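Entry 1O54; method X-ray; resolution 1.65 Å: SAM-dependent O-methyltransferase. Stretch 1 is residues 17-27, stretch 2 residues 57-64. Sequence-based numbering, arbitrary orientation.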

# COMPACT_ATOMS: atom_id res chain seq x y z
N ALA A 17 10.23 6.35 -39.54
CA ALA A 17 8.89 5.84 -39.30
C ALA A 17 8.05 6.78 -38.40
O ALA A 17 6.83 6.66 -38.36
CB ALA A 17 8.97 4.45 -38.71
N ASP A 18 8.71 7.71 -37.70
CA ASP A 18 8.02 8.69 -36.85
C ASP A 18 7.66 9.99 -37.57
O ASP A 18 7.18 10.92 -36.94
CB ASP A 18 8.90 9.08 -35.68
CG ASP A 18 8.99 8.02 -34.60
OD1 ASP A 18 8.33 6.96 -34.70
OD2 ASP A 18 9.73 8.22 -33.61
N THR A 19 7.93 10.08 -38.87
CA THR A 19 7.60 11.26 -39.67
C THR A 19 6.10 11.59 -39.59
O THR A 19 5.28 10.69 -39.73
CB THR A 19 8.00 11.01 -41.12
OG1 THR A 19 9.42 10.84 -41.18
CG2 THR A 19 7.70 12.22 -42.00
N LEU A 20 5.75 12.85 -39.33
CA LEU A 20 4.35 13.20 -39.13
C LEU A 20 3.69 13.44 -40.48
O LEU A 20 4.20 14.20 -41.31
CB LEU A 20 4.21 14.46 -38.27
CG LEU A 20 4.92 14.36 -36.92
CD1 LEU A 20 4.95 15.71 -36.29
CD2 LEU A 20 4.25 13.34 -36.03
N LYS A 21 2.58 12.76 -40.70
CA LYS A 21 1.81 12.97 -41.93
C LYS A 21 0.31 12.98 -41.67
O LYS A 21 -0.14 12.60 -40.57
CB LYS A 21 2.19 11.93 -42.97
CG LYS A 21 1.93 10.53 -42.59
CD LYS A 21 3.10 9.64 -42.98
CE LYS A 21 2.93 8.24 -42.38
NZ LYS A 21 3.30 8.15 -40.91
N PRO A 22 -0.44 13.48 -42.63
CA PRO A 22 -1.90 13.47 -42.54
C PRO A 22 -2.43 12.12 -42.07
O PRO A 22 -2.04 11.07 -42.58
CB PRO A 22 -2.33 13.82 -43.96
CG PRO A 22 -1.27 14.76 -44.41
CD PRO A 22 0.01 14.17 -43.86
N GLY A 23 -3.27 12.19 -41.05
CA GLY A 23 -3.92 11.02 -40.50
C GLY A 23 -3.17 10.39 -39.36
O GLY A 23 -3.69 9.49 -38.71
N ASP A 24 -1.94 10.83 -39.10
CA ASP A 24 -1.19 10.30 -37.95
C ASP A 24 -1.78 10.82 -36.64
O ASP A 24 -2.31 11.90 -36.59
CB ASP A 24 0.29 10.71 -38.02
CG ASP A 24 1.11 9.88 -39.01
OD1 ASP A 24 0.61 8.87 -39.56
OD2 ASP A 24 2.31 10.18 -39.27
N ARG A 25 -1.65 10.04 -35.59
CA ARG A 25 -1.99 10.52 -34.24
C ARG A 25 -0.78 11.21 -33.60
O ARG A 25 0.34 10.74 -33.70
CB ARG A 25 -2.45 9.34 -33.38
CG ARG A 25 -3.54 8.53 -34.08
CD ARG A 25 -4.52 7.85 -33.14
NE ARG A 25 -5.13 8.81 -32.22
CZ ARG A 25 -6.10 8.49 -31.36
NH1 ARG A 25 -6.57 7.24 -31.32
NH2 ARG A 25 -6.58 9.41 -30.54
N VAL A 26 -1.01 12.35 -32.98
CA VAL A 26 0.03 13.04 -32.24
C VAL A 26 -0.48 13.36 -30.86
O VAL A 26 -1.70 13.49 -30.64
CB VAL A 26 0.44 14.39 -32.90
CG1 VAL A 26 1.12 14.14 -34.20
CG2 VAL A 26 -0.75 15.27 -33.08
N LEU A 27 0.45 13.56 -29.97
CA LEU A 27 0.16 13.97 -28.63
C LEU A 27 0.85 15.30 -28.40
O LEU A 27 2.07 15.39 -28.52
CB LEU A 27 0.69 12.94 -27.65
CG LEU A 27 0.55 13.29 -26.18
CD1 LEU A 27 -0.89 13.43 -25.81
CD2 LEU A 27 1.18 12.20 -25.38
N GLU A 57 0.99 23.59 -38.78
CA GLU A 57 2.35 23.79 -38.24
C GLU A 57 3.02 22.49 -37.87
O GLU A 57 4.23 22.35 -38.00
CB GLU A 57 2.33 24.69 -37.00
CG GLU A 57 1.80 26.09 -37.23
CD GLU A 57 2.11 27.03 -36.06
OE1 GLU A 57 3.26 27.02 -35.58
OE2 GLU A 57 1.21 27.78 -35.63
N VAL A 58 2.24 21.53 -37.36
CA VAL A 58 2.78 20.27 -36.94
C VAL A 58 3.43 19.53 -38.10
O VAL A 58 4.46 18.89 -37.90
CB VAL A 58 1.71 19.38 -36.25
CG1 VAL A 58 2.29 18.06 -35.89
CG2 VAL A 58 1.17 20.10 -35.01
N PHE A 59 2.86 19.64 -39.31
CA PHE A 59 3.46 18.97 -40.47
C PHE A 59 4.86 19.52 -40.82
O PHE A 59 5.63 18.85 -41.53
CB PHE A 59 2.58 19.08 -41.71
CG PHE A 59 1.24 18.45 -41.56
CD1 PHE A 59 0.11 19.22 -41.49
CD2 PHE A 59 1.10 17.07 -41.47
CE1 PHE A 59 -1.16 18.65 -41.35
CE2 PHE A 59 -0.17 16.49 -41.32
CZ PHE A 59 -1.30 17.29 -41.28
N GLU A 60 5.18 20.71 -40.33
CA GLU A 60 6.50 21.33 -40.58
C GLU A 60 7.45 21.18 -39.42
O GLU A 60 8.49 21.87 -39.37
CB GLU A 60 6.33 22.80 -40.84
CG GLU A 60 5.22 23.15 -41.79
CD GLU A 60 5.41 22.51 -43.16
OE1 GLU A 60 6.25 21.60 -43.33
OE2 GLU A 60 4.69 22.92 -44.04
N LYS A 61 7.07 20.32 -38.47
CA LYS A 61 7.85 20.06 -37.27
C LYS A 61 8.06 18.56 -37.19
O LYS A 61 7.96 17.86 -38.21
CB LYS A 61 7.11 20.61 -36.04
CG LYS A 61 6.73 22.09 -36.12
CD LYS A 61 7.69 22.98 -35.36
CE LYS A 61 7.10 24.37 -35.09
NZ LYS A 61 7.82 25.02 -33.95
N GLY A 62 8.34 18.03 -36.01
CA GLY A 62 8.69 16.62 -35.85
C GLY A 62 8.55 16.28 -34.37
O GLY A 62 8.39 17.20 -33.57
N PRO A 63 8.59 15.00 -33.98
CA PRO A 63 8.49 14.67 -32.58
C PRO A 63 9.63 15.28 -31.79
O PRO A 63 10.80 15.27 -32.25
CB PRO A 63 8.54 13.13 -32.57
CG PRO A 63 8.21 12.75 -33.92
CD PRO A 63 8.69 13.78 -34.81
N GLY A 64 9.29 15.82 -30.63
CA GLY A 64 10.24 16.43 -29.73
C GLY A 64 10.37 17.91 -29.98
O GLY A 64 11.01 18.59 -29.20
O HOH W 1 7.86 14.73 -38.93
O HOH W 2 5.98 15.67 -42.22

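Two segments well separated in sequence can pack closely without exchanging a single direct hydrogen bond, provided that apolar side chains fill the gap and water serves the backbone groups left over. The contact between residues 17-27 and 57-64 of this SAM-dependent O-methyltransferase illustrates the principle. It buries 367 Å² in all, and Leu20, Phe59 and Pro63 account for most of it.

Leu20 is the centre of the arrangement. Its CA-to-CB bond points toward the second stretch, and with chi1 in m and chi2 in t the side chain delivers CD1 into a pocket of the second stretch. There Leu20 CD1 lies 3.6 Å from Val58 CG1, a close van der Waals contact, and 3.9 Å from Gly62 CA, so the backbone of the glycine forms part of the wall. Pro63 adds a looser apolar contact, Leu20 CG to Pro63 CD at 4.4 Å. Val58 is shared: its CG1 also sits 4.4 Å from Val26 CG1, which extends the apolar patch to the strand that follows the turn.

Phe59 works differently. Its CA-to-CB bond points sideways, yet the end of the side chain comes nearer to the first stretch, and CE2 meets Pro22 at 3.4 Å from Pro22 CD and 3.3 Å from Pro22 N. The carbonyl carbon of Lys21 approaches the edge of the ring, with Lys21 C 3.6 Å from Phe59 CE2. The ring therefore packs against backbone atoms as well as against the proline side chain.

The segment it meets is a type II turn from Lys21 to Asp24, closed by Asp24 N to Lys21 O at 2.9 Å. The side chain of Asp24 braces it, accepting a hydrogen bond from Lys21 N to Asp24 OD2 at 3.0 Å and forming a salt bridge between Lys21 NZ and Asp24 OD2 at 2.8 Å. These polar groups are thus paired within their own stretch. At the third position of the turn, the backbone angles of Gly23 by themselves call for glycine.

The CA-to-CB bond of Pro63 points toward the first stretch, where Pro63 CG lies 3.7 Å from Asp18 O, a contact without hydrogen bonding.

Water completes the contact. One molecule accepts from Leu20 N at 2.9 Å and donates to Lys61 O at 3.2 Å; a second donates to Leu20 O at 2.5 Å and to Phe59 O at 3.3 Å. Leu20 thus joins the other stretch through its side chain directly and through its backbone by way of solvent.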